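Local coordinates for rnase 1 (Danio rerio, PDB 2VQ9), which cleaves RNA as a secreted ribonuclease, promotes angiogenesis and kills bacteria, most strongly Gram-negative ones, by an activity that does not need its RNase function, at residues Gln45-Val50 against Thr104-Thr109; Arg52-Thr57 against Asn69-Ala74; Arg80-Gly85 against Arg128-Ala133. All blocks are in the same frame, centred on the assembly; numbering follows the deposited sequence.

Interaction 1. Residues Gln45-Val50 against Thr104-Thr109; sequences QTCDRV and TVITCT
Cys47 and Cys108 are joined covalently, SG to SG at 2.0 Å, in one of the disulfides of the pancreatic ribonuclease fold; this one bolts the first turn of helix 47-53 onto strand 103-112 of the antiparallel sheet. The dihedral about the S-S bond is -83°, close to the value at which the sulfur lone pairs repel least, and its sign gives the bridge a left-handed twist. Each sulfur is anti to the carbonyl carbon of its own residue (chi1 -70° in Cys47, -62° in Cys108), and these torsions, together with CB atoms that both aim at the partner segment, let the sulfurs meet across a gap of 5.9 Å between Cys47 CA and Cys108 CA. The one further touch in this first shell is apolar: Ile106, two residues earlier on the same face of the strand, turns its CG2 branch to the bridge. No hydrogen bond crosses between 45-50 and 104-109, and the buried covalent link carries nearly the whole contact.

In the next shell, the helix end and the strand are each held by their own partners. Asp48 OD1 accepts a hydrogen bond from the backbone N of Tyr121, and the Tyr121 side chain also lies against Cys47, so the start of the helix is also tied to strand 120-135. Thr46 stands at the N-cap position without capping; its OG1 instead hydrogen-bonds OG1 of Thr43. On the sheet side, Cys108 pairs through its backbone with Asn69 of the substrate-binding site and its side chain rests on Phe71, while Ile106 pairs with Phe71 through the backbone and packs on Ile42 and Glu44. Ile106 CG2 lies 4.2 Å from Cys47 SG and equally 4.2 Å from Cys108 SG.

Interaction 2. Residues Arg52-Thr57 against Asn69-Ala74; sequences RQRRIT and NTFIQA. Unlike the reference sequence in segment 52-57: Arg55 (reference Gly).
Ile56 drives its CD1 methyl at the rim of the Phe71 ring, near the ring plane, reaching CZ at 3.5 Å and then CE1 at 3.8 Å. This edge-on approach is the tight, buried part of the contact. Beside it, the other branch of Ile56, CG2, lies 4.1 Å from Asn69 CG, the two side chains crossing at about a right angle. Asn69 also packs within its own strand: with CG anti to the backbone N (chi1 -168°), it carries ND2 over one face of Phe71, 3.3 Å above the ring plane and offset toward the rim. Both ends of this buried amide are satisfied, ND2 by Gln36 O and OD1 by Lys66 NZ, which fixes its rotation.

The Arg54 side is looser and partly solvent-exposed. Its chain runs extended past Phe71, and NH1 comes 4.0 Å from CE1 at an oblique angle, guanidinium and ring planes standing 87° apart. NH1 is held by hydrogen bonds to Thr35 O and Val38 O. The backbone turns away at Arg55, where the reference sequence has Gly; its positive phi of 52° belongs to a Schellman motif that ends helix 47-53, and its side chain is exposed. Arg54 marks an experimentally identified cleavage site.

Asn69 and Thr70 bind substrate, and Thr70 O accepts from ND1 of His37, the catalytic proton acceptor. The Ile56-Phe71 packing joins the segment after helix 47-53 to strand 68-72, which lines the active-site cleft of this ribonuclease A-type fold.

Interaction 3. Residues Arg80-Gly85 against Arg128-Ala133; sequences RTVCTG and RKIVVA
Val82 and Cys83, in the turn after helix 76-80, form a buried, purely apolar contact with Ile130 and Val132 of the long strand 120-135; no hydrogen bond crosses between the two segments. Val82 is its centre, with its two methyls going to different partners. CG1, anti to the backbone N (chi1 -177°), meets CG2 of Val132 at 3.7 Å, while CG2 meets CD1 of Ile130 at 4.1 Å. Ile130 and Val132 are two residues apart on the strand, so Val82 sits across both and crosses each at a slant. Val132 was modelled in two conformers, and its contacts here hold for one of them.

The reach of Ile130 comes from its shape: CG1 lies between the backbone N and the carbonyl carbon (chi1 59°), and the chain then extends, carrying CD1 toward the turn although CB does not point there. Farther along, Cys83 SG flanks Val132 CG2 at 4.1 Å. That sulfur is bonded to Cys134, and this disulfide, one of those of the pancreatic ribonuclease fold, locks the turn to the same strand just beyond Val132. Within the turn Cys83 N hydrogen-bonds Arg80 O at 2.9 Å, and Thr81 OG1 hydrogen-bonds His78 O.

Neighbouring strands close in around the cluster. Ser99, on strand 96-99, touches Val82 and hydrogen-bonds through OG to Ile130 N, while Ile130 also packs on Phe103, Val105 and Tyr142. The catalytic proton donor His141 belongs to strand 138-146, paired with strand 120-135, and its side chain lies about 7 Å from that of Val132.

From the N terminus, 45-50 comes first and opens the loop of interaction 1; 52-57, at the end of the same helix, opens interaction 2, which closes at 69-74 and is nested inside that loop. Segment 80-85 then opens interaction 3 before 104-109 closes interaction 1, so these two cross, and 128-133 closes interaction 3 last. Interactions 2 and 3 follow in series. All three end on one antiparallel sheet: strand 68-72 pairs with 103-112, which pairs with 120-135. Interaction 1 fixes the start of helix 47-53 and interaction 2 the residues just after it to one end of it, while interaction 3, about 20 Å from interaction 1 between centres, fixes the turn after helix 76-80.

Interaction 1. Residues Gln45-Val50 against Thr104-Thr109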
loop_
_atom_site.group_PDB
_atom_site.type_symbol
_atom_site.label_atom_id
_atom_site.label_comp_id
_atom_site.label_asym_id
_atom_site.label_seq_id
_atom_site.Cartn_x
_atom_site.Cartn_y
_atom_site.Cartn_z
ATOM N N GLN A 45 -13.317 7.764 -2.905
ATOM C CA GLN A 45 -13.768 8.973 -2.215
ATOM C C GLN A 45 -13.362 9.045 -0.727
ATOM O O GLN A 45 -13.672 10.035 -0.024
ATOM C CB GLN A 45 -15.297 9.118 -2.359
ATOM C CG GLN A 45 -15.801 9.229 -3.809
ATOM C CD GLN A 45 -15.994 7.871 -4.515
ATOM O OE1 GLN A 45 -15.871 6.792 -3.905
ATOM N NE2 GLN A 45 -16.299 7.924 -5.820
ATOM N N THR A 46 -12.666 8.021 -0.235
ATOM C CA THR A 46 -12.317 8.020 1.189
ATOM C C THR A 46 -10.818 8.005 1.519
ATOM O O THR A 46 -10.398 7.650 2.652
ATOM C CB THR A 46 -13.103 6.950 1.958
ATOM O OG1 THR A 46 -12.980 5.700 1.281
ATOM C CG2 THR A 46 -14.596 7.342 1.974
ATOM N N CYS A 47 -10.001 8.394 0.547
ATOM C CA CYS A 47 -8.584 8.604 0.854
ATOM C C CYS A 47 -8.359 9.515 2.053
ATOM O O CYS A 47 -7.494 9.243 2.856
ATOM C CB CYS A 47 -7.849 9.222 -0.352
ATOM S SG CYS A 47 -7.650 8.102 -1.756
ATOM N N ASP A 48 -9.082 10.648 2.134
ATOM C CA ASP A 48 -8.705 11.705 3.087
ATOM C C ASP A 48 -8.825 11.229 4.529
ATOM O O ASP A 48 -7.900 11.420 5.321
ATOM C CB ASP A 48 -9.538 12.967 2.871
ATOM C CG ASP A 48 -9.290 13.615 1.527
ATOM O OD1 ASP A 48 -8.410 13.168 0.769
ATOM O OD2 ASP A 48 -9.961 14.617 1.235
ATOM N N ARG A 49 -9.937 10.573 4.859
ATOM C CA ARG A 49 -10.150 10.090 6.230
ATOM C C ARG A 49 -9.069 9.140 6.671
ATOM O O ARG A 49 -8.475 9.333 7.724
ATOM C CB ARG A 49 -11.520 9.420 6.412
ATOM C CG ARG A 49 -11.790 9.080 7.924
ATOM C CD ARG A 49 -13.081 8.293 8.123
ATOM N NE ARG A 49 -12.932 6.879 7.763
ATOM C CZ ARG A 49 -13.338 6.346 6.607
ATOM N NH2 ARG A 49 -13.940 7.092 5.684
ATOM N N VAL A 50 -8.784 8.138 5.844
ATOM C CA VAL A 50 -7.822 7.096 6.226
ATOM C C VAL A 50 -6.380 7.615 6.247
ATOM O O VAL A 50 -5.609 7.305 7.167
ATOM C CB VAL A 50 -7.957 5.834 5.335
ATOM C CG1 VAL A 50 -6.973 4.750 5.764
ATOM C CG2 VAL A 50 -9.379 5.330 5.407
ATOM N N THR A 104 -7.752 -5.397 -6.159
ATOM C CA THR A 104 -8.168 -4.038 -6.362
ATOM C C THR A 104 -7.307 -3.135 -5.484
ATOM O O THR A 104 -7.166 -3.362 -4.271
ATOM C CB THR A 104 -9.658 -3.885 -6.053
ATOM O OG1 THR A 104 -10.368 -4.709 -6.991
ATOM C CG2 THR A 104 -10.100 -2.418 -6.196
ATOM N N VAL A 105 -6.710 -2.140 -6.123
ATOM C CA VAL A 105 -5.986 -1.103 -5.394
ATOM C C VAL A 105 -6.606 0.277 -5.624
ATOM O O VAL A 105 -7.152 0.549 -6.700
ATOM C CB VAL A 105 -4.465 -1.093 -5.715
ATOM C CG1 VAL A 105 -3.866 -2.480 -5.429
ATOM C CG2 VAL A 105 -4.198 -0.632 -7.181
ATOM N N ILE A 106 -6.503 1.144 -4.620
ATOM C CA ILE A 106 -6.894 2.542 -4.765
ATOM C C ILE A 106 -5.659 3.403 -4.528
ATOM O O ILE A 106 -4.999 3.318 -3.490
ATOM C CB ILE A 106 -8.080 2.926 -3.811
ATOM C CG1 ILE A 106 -9.348 2.138 -4.234
ATOM C CG2 ILE A 106 -8.246 4.493 -3.733
ATOM C CD1 ILE A 106 -10.422 2.921 -4.842
ATOM N N THR A 107 -5.316 4.195 -5.528
ATOM C CA THR A 107 -4.156 5.085 -5.448
ATOM C C THR A 107 -4.662 6.481 -5.062
ATOM O O THR A 107 -5.517 7.054 -5.733
ATOM C CB THR A 107 -3.399 5.090 -6.785
ATOM O OG1 THR A 107 -2.898 3.759 -7.020
ATOM C CG2 THR A 107 -2.237 6.083 -6.756
ATOM N N CYS A 108 -4.149 6.984 -3.946
ATOM C CA CYS A 108 -4.487 8.298 -3.391
ATOM C C CYS A 108 -3.371 9.284 -3.722
ATOM O O CYS A 108 -2.234 9.119 -3.299
ATOM C CB CYS A 108 -4.628 8.194 -1.859
ATOM S SG CYS A 108 -5.935 7.079 -1.300
ATOM N N THR A 109 -3.710 10.305 -4.496
ATOM C CA THR A 109 -2.723 11.270 -4.972
ATOM C C THR A 109 -3.096 12.629 -4.416
ATOM O O THR A 109 -4.236 13.065 -4.572
ATOM C CB THR A 109 -2.724 11.312 -6.503
ATOM O OG1 THR A 109 -2.366 10.004 -6.981
ATOM C CG2 THR A 109 -1.677 12.327 -6.982
#

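Interaction 2. Residues Arg52-Thr57 against Asn69-Ala74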
loop_
_atom_site.group_PDB
_atom_site.type_symbol
_atom_site.label_atom_id
_atom_site.label_comp_id
_atom_site.label_asym_id
_atom_site.label_seq_id
_atom_site.Cartn_x
_atom_site.Cartn_y
_atom_site.Cartn_z
ATOM N N ARG A 52 -5.447 10.566 6.999
ATOM C CA ARG A 52 -5.361 11.383 8.211
ATOM C C ARG A 52 -5.353 10.547 9.481
ATOM O O ARG A 52 -4.493 10.711 10.364
ATOM C CB ARG A 52 -6.537 12.370 8.254
ATOM C CG ARG A 52 -6.510 13.299 9.503
ATOM C CD ARG A 52 -7.723 14.212 9.475
ATOM N NE ARG A 52 -8.932 13.418 9.292
ATOM C CZ ARG A 52 -9.501 12.630 10.219
ATOM N NH1 ARG A 52 -9.002 12.507 11.461
ATOM N NH2 ARG A 52 -10.589 11.944 9.884
ATOM N N GLN A 53 -6.315 9.639 9.560
ATOM C CA GLN A 53 -6.495 8.825 10.763
ATOM C C GLN A 53 -5.282 7.929 11.020
ATOM O O GLN A 53 -4.785 7.829 12.173
ATOM C CB GLN A 53 -7.772 8.006 10.604
ATOM C CG GLN A 53 -8.401 7.552 11.894
ATOM C CD GLN A 53 -9.883 7.277 11.709
ATOM O OE1 GLN A 53 -10.740 8.060 12.141
ATOM N NE2 GLN A 53 -10.186 6.215 11.006
ATOM N N ARG A 54 -4.744 7.330 9.947
ATOM C CA ARG A 54 -3.528 6.514 10.063
ATOM C C ARG A 54 -2.266 7.330 10.120
ATOM O O ARG A 54 -1.187 6.783 10.332
ATOM C CB ARG A 54 -3.431 5.471 8.939
ATOM C CG ARG A 54 -4.601 4.496 8.930
ATOM C CD ARG A 54 -4.396 3.428 7.865
ATOM N NE ARG A 54 -5.448 2.408 7.911
ATOM C CZ ARG A 54 -5.352 1.238 7.293
ATOM N NH1 ARG A 54 -4.266 0.976 6.557
ATOM N NH2 ARG A 54 -6.338 0.333 7.391
ATOM N N ARG A 55 -2.406 8.640 9.962
ATOM C CA ARG A 55 -1.274 9.585 9.972
ATOM C C ARG A 55 -0.152 9.176 9.005
ATOM O O ARG A 55 1.032 9.036 9.378
ATOM C CB ARG A 55 -0.758 9.833 11.406
ATOM C CG ARG A 55 -0.096 11.204 11.598
ATOM C CD ARG A 55 0.404 11.393 13.035
ATOM N NE ARG A 55 1.119 12.680 13.241
ATOM C CZ ARG A 55 2.421 12.851 13.039
ATOM N NH1 ARG A 55 3.149 11.837 12.599
ATOM N NH2 ARG A 55 3.008 14.037 13.265
ATOM N N ILE A 56 -0.533 8.942 7.762
ATOM C CA ILE A 56 0.434 8.502 6.753
ATOM C C ILE A 56 1.158 9.732 6.236
ATOM O O ILE A 56 0.527 10.678 5.784
ATOM C CB ILE A 56 -0.264 7.705 5.628
ATOM C CG1 ILE A 56 -0.790 6.380 6.233
ATOM C CG2 ILE A 56 0.717 7.453 4.468
ATOM C CD1 ILE A 56 -1.952 5.692 5.423
ATOM N N THR A 57 2.488 9.717 6.334
ATOM C CA THR A 57 3.301 10.904 6.112
ATOM C C THR A 57 4.386 10.708 5.064
ATOM O O THR A 57 4.764 9.573 4.747
ATOM C CB THR A 57 3.997 11.377 7.430
ATOM O OG1 THR A 57 4.764 10.293 7.978
ATOM C CG2 THR A 57 2.973 11.852 8.445
ATOM N N ASN A 69 -0.037 7.481 -2.373
ATOM C CA ASN A 69 -0.114 6.320 -1.496
ATOM C C ASN A 69 -1.143 5.340 -1.960
ATOM O O ASN A 69 -2.272 5.707 -2.222
ATOM C CB ASN A 69 -0.395 6.701 -0.033
ATOM C CG ASN A 69 -0.168 5.513 0.908
ATOM O OD1 ASN A 69 0.962 5.035 0.998
ATOM N ND2 ASN A 69 -1.244 5.006 1.577
ATOM N N THR A 70 -0.763 4.078 -2.051
ATOM C CA THR A 70 -1.662 3.077 -2.601
ATOM C C THR A 70 -2.166 2.152 -1.500
ATOM O O THR A 70 -1.361 1.618 -0.729
ATOM C CB THR A 70 -0.924 2.232 -3.674
ATOM O OG1 THR A 70 -0.459 3.110 -4.713
ATOM C CG2 THR A 70 -1.858 1.158 -4.289
ATOM N N PHE A 71 -3.488 1.986 -1.434
ATOM C CA PHE A 71 -4.103 0.993 -0.546
ATOM C C PHE A 71 -4.575 -0.221 -1.308
ATOM O O PHE A 71 -5.290 -0.107 -2.314
ATOM C CB PHE A 71 -5.299 1.567 0.213
ATOM C CG PHE A 71 -4.940 2.637 1.187
ATOM C CD1 PHE A 71 -4.369 2.316 2.407
ATOM C CD2 PHE A 71 -5.167 3.988 0.871
ATOM C CE1 PHE A 71 -4.018 3.311 3.333
ATOM C CE2 PHE A 71 -4.835 5.014 1.795
ATOM C CZ PHE A 71 -4.235 4.652 3.037
ATOM N N ILE A 72 -4.187 -1.396 -0.815
ATOM C CA ILE A 72 -4.720 -2.623 -1.376
ATOM C C ILE A 72 -6.050 -2.892 -0.674
ATOM O O ILE A 72 -6.115 -2.893 0.564
ATOM C CB ILE A 72 -3.793 -3.773 -1.119
ATOM C CG1 ILE A 72 -2.404 -3.452 -1.704
ATOM C CG2 ILE A 72 -4.391 -5.060 -1.717
ATOM C CD1 ILE A 72 -1.283 -4.310 -1.073
ATOM N N GLN A 73 -7.087 -3.123 -1.471
ATOM C CA GLN A 73 -8.444 -3.360 -0.957
ATOM C C GLN A 73 -8.590 -4.843 -0.605
ATOM O O GLN A 73 -9.261 -5.598 -1.313
ATOM C CB GLN A 73 -9.453 -2.962 -2.022
ATOM C CG GLN A 73 -10.860 -2.681 -1.506
ATOM C CD GLN A 73 -11.801 -2.405 -2.625
ATOM O OE1 GLN A 73 -12.117 -3.286 -3.434
ATOM N NE2 GLN A 73 -12.265 -1.184 -2.697
ATOM N N ALA A 74 -7.954 -5.240 0.489
ATOM C CA ALA A 74 -7.950 -6.622 1.001
ATOM C C ALA A 74 -7.543 -6.614 2.477
ATOM O O ALA A 74 -7.103 -5.571 3.007
ATOM C CB ALA A 74 -6.952 -7.503 0.184
#

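Interaction 3. Residues Arg80-Gly85 against Arg128-Ala133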
loop_
_atom_site.group_PDB
_atom_site.type_symbol
_atom_site.label_atom_id
_atom_site.label_comp_id
_atom_site.label_asym_id
_atom_site.label_seq_id
_atom_site.Cartn_x
_atom_site.Cartn_y
_atom_site.Cartn_z
ATOM N N ARG A 80 -0.615 -10.964 2.983
ATOM C CA ARG A 80 0.543 -11.783 3.386
ATOM C C ARG A 80 0.835 -12.985 2.508
ATOM O O ARG A 80 2.002 -13.374 2.348
ATOM C CB ARG A 80 0.372 -12.291 4.803
ATOM C CG ARG A 80 0.942 -11.402 5.837
ATOM C CD ARG A 80 1.391 -12.243 7.004
ATOM N NE ARG A 80 0.274 -12.616 7.848
ATOM C CZ ARG A 80 0.211 -13.752 8.535
ATOM N NH1 ARG A 80 1.212 -14.635 8.473
ATOM N NH2 ARG A 80 -0.852 -14.003 9.274
ATOM N N THR A 81 -0.209 -13.581 1.946
ATOM C CA THR A 81 -0.050 -14.808 1.155
ATOM C C THR A 81 0.772 -14.594 -0.111
ATOM O O THR A 81 1.198 -15.560 -0.731
ATOM C CB THR A 81 -1.397 -15.441 0.748
ATOM O OG1 THR A 81 -2.081 -14.571 -0.172
ATOM C CG2 THR A 81 -2.269 -15.710 1.974
ATOM N N VAL A 82 0.969 -13.336 -0.510
ATOM C CA VAL A 82 1.819 -13.047 -1.648
ATOM C C VAL A 82 3.256 -13.471 -1.335
ATOM O O VAL A 82 4.001 -13.847 -2.249
ATOM C CB VAL A 82 1.715 -11.564 -2.094
ATOM C CG1 VAL A 82 2.566 -11.309 -3.328
ATOM C CG2 VAL A 82 0.262 -11.233 -2.422
ATOM N N CYS A 83 3.615 -13.462 -0.048
ATOM C CA CYS A 83 4.954 -13.855 0.409
ATOM C C CYS A 83 5.116 -15.337 0.768
ATOM O O CYS A 83 6.243 -15.796 1.035
ATOM C CB CYS A 83 5.359 -13.034 1.632
ATOM S SG CYS A 83 5.529 -11.274 1.336
ATOM N N THR A 84 4.017 -16.078 0.808
ATOM C CA THR A 84 4.093 -17.480 1.228
ATOM C C THR A 84 3.480 -18.459 0.223
ATOM O O THR A 84 2.810 -19.416 0.608
ATOM C CB THR A 84 3.468 -17.674 2.629
ATOM O OG1 THR A 84 2.099 -17.252 2.617
ATOM C CG2 THR A 84 4.255 -16.889 3.676
ATOM N N GLY A 85 3.713 -18.228 -1.068
ATOM C CA GLY A 85 3.231 -19.149 -2.115
ATOM C C GLY A 85 2.302 -18.520 -3.129
ATOM O O GLY A 85 2.092 -19.053 -4.226
ATOM N N ARG A 128 -5.011 -4.838 -10.329
ATOM C CA ARG A 128 -3.613 -5.122 -10.699
ATOM C C ARG A 128 -3.080 -6.336 -9.993
ATOM O O ARG A 128 -3.575 -6.711 -8.951
ATOM C CB ARG A 128 -2.692 -3.943 -10.324
ATOM C CG ARG A 128 -3.224 -2.519 -10.579
ATOM C CD ARG A 128 -2.092 -1.484 -10.611
ATOM N NE ARG A 128 -2.550 -0.198 -11.170
ATOM C CZ ARG A 128 -1.760 0.802 -11.560
ATOM N NH1 ARG A 128 -0.435 0.704 -11.489
ATOM N NH2 ARG A 128 -2.305 1.928 -12.029
ATOM N N LYS A 129 -2.023 -6.929 -10.536
ATOM C CA LYS A 129 -1.200 -7.803 -9.710
ATOM C C LYS A 129 -0.270 -6.919 -8.884
ATOM O O LYS A 129 0.321 -5.948 -9.384
ATOM C CB LYS A 129 -0.399 -8.753 -10.571
ATOM C CG LYS A 129 -1.251 -9.414 -11.596
ATOM C CD LYS A 129 -1.757 -10.736 -11.167
ATOM C CE LYS A 129 -1.486 -11.649 -12.347
ATOM N NZ LYS A 129 -0.226 -11.077 -12.943
ATOM N N ILE A 130 -0.156 -7.231 -7.605
ATOM C CA ILE A 130 0.617 -6.371 -6.730
ATOM C C ILE A 130 2.015 -6.951 -6.567
ATOM O O ILE A 130 2.180 -8.176 -6.538
ATOM C CB ILE A 130 -0.093 -6.177 -5.364
ATOM C CG1 ILE A 130 -0.326 -7.502 -4.631
ATOM C CG2 ILE A 130 -1.428 -5.445 -5.566
ATOM C CD1 ILE A 130 -0.816 -7.309 -3.121
ATOM N N VAL A 131 2.995 -6.058 -6.463
ATOM C CA VAL A 131 4.377 -6.417 -6.251
ATOM C C VAL A 131 4.770 -5.903 -4.877
ATOM O O VAL A 131 4.728 -4.692 -4.603
ATOM C CB VAL A 131 5.300 -5.822 -7.358
ATOM C CG1 VAL A 131 6.740 -6.266 -7.137
ATOM C CG2 VAL A 131 4.786 -6.240 -8.756
ATOM N N VAL A 132 5.144 -6.836 -4.014
ATOM C CA VAL A 132 5.508 -6.536 -2.640
ATOM C C VAL A 132 6.927 -7.058 -2.377
ATOM O O VAL A 132 7.311 -8.086 -2.937
ATOM C CB VAL A 132 4.432 -7.148 -1.653
ATOM C CG1 VAL A 132 3.014 -6.607 -1.971
ATOM C CG2 VAL A 132 4.456 -8.646 -1.674
ATOM N N ALA A 133 7.700 -6.334 -1.566
ATOM C CA ALA A 133 8.923 -6.865 -0.973
ATOM C C ALA A 133 8.561 -7.680 0.245
ATOM O O ALA A 133 7.792 -7.240 1.123
ATOM C CB ALA A 133 9.906 -5.743 -0.607
#